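Local coordinates for protein alpha-fucosidase (Bifidobacterium bifidum, PDB 2EAE) that probably hydrolyses terminal alpha-1,2-linked L-fucose from glycans, the chain here being the catalytic portion of a longer membrane-associated protein, at residues A[391-396]-A[416-421]. The protein carries 1 engineered substitution. Residues are numbered along the deposited sequence; the frame is centred on the assembly and turned at random.
Sequences QLPSNL and SDFHMN. With CA (calcium ion), chain F; FUL (beta-L-fucopyranose), chain D; GAL (beta-D-galactopyranose), chain B.
Lining the fucose pocket of the family 95 catalytic domain, the loop 391-396 packs against the short strand 418-419, with L396 and H419 both reaching the sugar. The two segments are tied where L396 N donates to D417 O (2.9 Å), the donor lying almost in line with the carbonyl although the bond is bent at the hydrogen (146°). The leucine's CD2 lies 3.8 Å from H419 CB, and its CD1 and H419 both approach the fucose methyl, FUL C6, which sits 3.6 Å above the imidazole plane, over its centre. H419 ND1 lies 3.1 Å from the ring oxygen FUL O5. Further along, N421 OD1 lies 2.7 Å from FUL O1, while its ND2 is hydrogen-bonded to E566.

On the calcium side, F418 has CG beside its backbone N (chi1 -60°), which turns the ring back so that its edge meets the loop, with CE1 toward P393 O; P393 CG touches the same carbon at 3.7 Å. N395 OD1 accepts a hydrogen bond from Q397 N and a weak one from S416 OG. L392 O binds the calcium ion at 2.6 Å, with E76 and S385. One loop thus joins a calcium site to a sugar-binding pocket of the glycoside hydrolase family 95 catalytic domain.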
loop_
_atom_site.group_PDB
_atom_site.type_symbol
_atom_site.label_atom_id
_atom_site.label_comp_id
_atom_site.label_asym_id
_atom_site.label_seq_id
_atom_site.Cartn_x
_atom_site.Cartn_y
_atom_site.Cartn_z
ATOM N N GLN A 391 3.465 -14.083 -2.445
ATOM C CA GLN A 391 2.213 -14.765 -2.281
ATOM C C GLN A 391 1.131 -13.796 -1.767
ATOM O O GLN A 391 -0.024 -14.033 -2.018
ATOM C CB GLN A 391 2.353 -15.947 -1.351
ATOM C CG GLN A 391 3.304 -17.011 -1.864
ATOM C CD GLN A 391 3.191 -18.323 -1.094
ATOM O OE1 GLN A 391 2.195 -19.041 -1.202
ATOM N NE2 GLN A 391 4.206 -18.637 -0.321
ATOM N N LEU A 392 1.545 -12.728 -1.064
ATOM C CA LEU A 392 0.627 -11.757 -0.424
ATOM C C LEU A 392 1.088 -10.325 -0.649
ATOM O O LEU A 392 2.276 -10.096 -0.790
ATOM C CB LEU A 392 0.485 -12.040 1.078
ATOM C CG LEU A 392 -0.192 -13.348 1.491
ATOM C CD1 LEU A 392 0.100 -13.676 2.939
ATOM C CD2 LEU A 392 -1.699 -13.333 1.224
ATOM N N PRO A 393 0.133 -9.356 -0.694
ATOM C CA PRO A 393 0.518 -7.971 -0.846
ATOM C C PRO A 393 1.145 -7.516 0.457
ATOM O O PRO A 393 1.102 -8.268 1.492
ATOM C CB PRO A 393 -0.817 -7.241 -1.079
ATOM C CG PRO A 393 -1.863 -8.115 -0.511
ATOM C CD PRO A 393 -1.327 -9.539 -0.547
ATOM N N SER A 394 1.728 -6.332 0.406
ATOM C CA SER A 394 2.177 -5.659 1.633
ATOM C C SER A 394 1.011 -5.550 2.625
ATOM O O SER A 394 -0.155 -5.290 2.253
ATOM C CB SER A 394 2.777 -4.296 1.311
ATOM O OG SER A 394 1.928 -3.559 0.430
ATOM N N ASN A 395 1.310 -5.832 3.888
ATOM C CA ASN A 395 0.287 -5.722 4.939
ATOM C C ASN A 395 0.496 -4.390 5.688
ATOM O O ASN A 395 1.264 -3.540 5.232
ATOM C CB ASN A 395 0.305 -6.960 5.864
ATOM C CG ASN A 395 1.633 -7.144 6.613
ATOM O OD1 ASN A 395 2.199 -6.192 7.171
ATOM N ND2 ASN A 395 2.091 -8.402 6.716
ATOM N N LEU A 396 -0.177 -4.202 6.825
ATOM C CA LEU A 396 -0.030 -2.964 7.601
ATOM C C LEU A 396 1.406 -2.574 7.917
ATOM O O LEU A 396 1.666 -1.411 8.170
ATOM C CB LEU A 396 -0.851 -3.023 8.904
ATOM C CG LEU A 396 -2.372 -2.900 8.852
ATOM C CD1 LEU A 396 -2.914 -2.922 10.263
ATOM C CD2 LEU A 396 -2.803 -1.571 8.218
ATOM N N SER A 416 -1.298 -6.467 12.236
ATOM C CA SER A 416 -0.533 -6.158 11.029
ATOM C C SER A 416 -1.214 -6.754 9.790
ATOM O O SER A 416 -0.547 -7.394 8.976
ATOM C CB SER A 416 0.891 -6.682 11.161
ATOM O OG SER A 416 1.723 -6.238 10.089
ATOM N N ASP A 417 -2.527 -6.539 9.674
ATOM C CA ASP A 417 -3.381 -7.246 8.726
ATOM C C ASP A 417 -3.517 -6.541 7.374
ATOM O O ASP A 417 -2.682 -5.748 7.007
ATOM C CB ASP A 417 -4.776 -7.552 9.343
ATOM C CG ASP A 417 -5.624 -6.282 9.658
ATOM O OD1 ASP A 417 -5.270 -5.152 9.239
ATOM O OD2 ASP A 417 -6.679 -6.418 10.335
ATOM N N PHE A 418 -4.570 -6.882 6.634
ATOM C CA PHE A 418 -4.918 -6.235 5.373
ATOM C C PHE A 418 -6.150 -5.424 5.714
ATOM O O PHE A 418 -7.255 -5.993 5.880
ATOM C CB PHE A 418 -5.197 -7.293 4.274
ATOM C CG PHE A 418 -4.003 -8.182 4.015
ATOM C CD1 PHE A 418 -2.841 -7.651 3.419
ATOM C CD2 PHE A 418 -3.980 -9.487 4.478
ATOM C CE1 PHE A 418 -1.701 -8.456 3.217
ATOM C CE2 PHE A 418 -2.842 -10.316 4.280
ATOM C CZ PHE A 418 -1.698 -9.797 3.659
ATOM N N HIS A 419 -5.954 -4.110 5.873
ATOM C CA HIS A 419 -6.987 -3.192 6.350
ATOM C C HIS A 419 -7.479 -2.375 5.165
ATOM O O HIS A 419 -6.761 -1.492 4.658
ATOM C CB HIS A 419 -6.429 -2.255 7.420
ATOM C CG HIS A 419 -7.084 -2.389 8.759
ATOM N ND1 HIS A 419 -8.046 -1.502 9.219
ATOM C CD2 HIS A 419 -6.873 -3.274 9.760
ATOM C CE1 HIS A 419 -8.414 -1.857 10.436
ATOM N NE2 HIS A 419 -7.715 -2.928 10.789
ATOM N N MET A 420 -8.686 -2.707 4.714
ATOM C CA MET A 420 -9.177 -2.318 3.379
ATOM C C MET A 420 -10.130 -1.153 3.416
ATOM O O MET A 420 -10.890 -0.934 2.474
ATOM C CB MET A 420 -9.830 -3.510 2.653
ATOM C CG MET A 420 -8.888 -4.624 2.240
ATOM S SD MET A 420 -9.430 -5.376 0.659
ATOM C CE MET A 420 -11.201 -5.614 0.889
ATOM N N ASN A 421 -10.077 -0.358 4.480
ATOM C CA ASN A 421 -10.824 0.920 4.449
ATOM C C ASN A 421 -9.928 2.174 4.465
ATOM O O ASN A 421 -10.325 3.237 4.954
ATOM C CB ASN A 421 -11.934 0.953 5.510
ATOM C CG ASN A 421 -11.370 1.057 6.929
ATOM O OD1 ASN A 421 -10.159 0.974 7.142
ATOM N ND2 ASN A 421 -12.273 1.247 7.916
HETATM CA CA CA F . 4.395 -9.603 0.712
HETATM C C1 FUL D . -8.310 2.105 10.571
HETATM C C2 FUL D . -7.883 3.488 11.106
HETATM O O2 FUL D . -9.040 4.177 11.631
HETATM C C3 FUL D . -6.771 3.441 12.180
HETATM O O3 FUL D . -6.175 4.751 12.307
HETATM C C4 FUL D . -5.676 2.439 11.807
HETATM O O4 FUL D . -5.062 2.972 10.628
HETATM C C5 FUL D . -6.295 1.076 11.497
HETATM C C6 FUL D . -5.270 0.032 11.054
HETATM O O5 FUL D . -7.218 1.205 10.424
HETATM O O1 FUL D . -8.888 2.179 9.252
HETATM C C1 GAL B . -9.710 0.255 15.410
HETATM C C2 GAL B . -9.583 0.390 13.884
HETATM C C3 GAL B . -10.682 -0.415 13.172
HETATM C C4 GAL B . -10.638 -1.868 13.683
HETATM C C5 GAL B . -10.777 -1.879 15.212
HETATM C C6 GAL B . -10.595 -3.289 15.734
HETATM O O2 GAL B . -9.555 1.736 13.472
HETATM O O3 GAL B . -10.401 -0.381 11.795
HETATM O O4 GAL B . -9.409 -2.450 13.319
HETATM O O5 GAL B . -9.733 -1.101 15.768
HETATM O O6 GAL B . -10.984 -3.308 17.101
#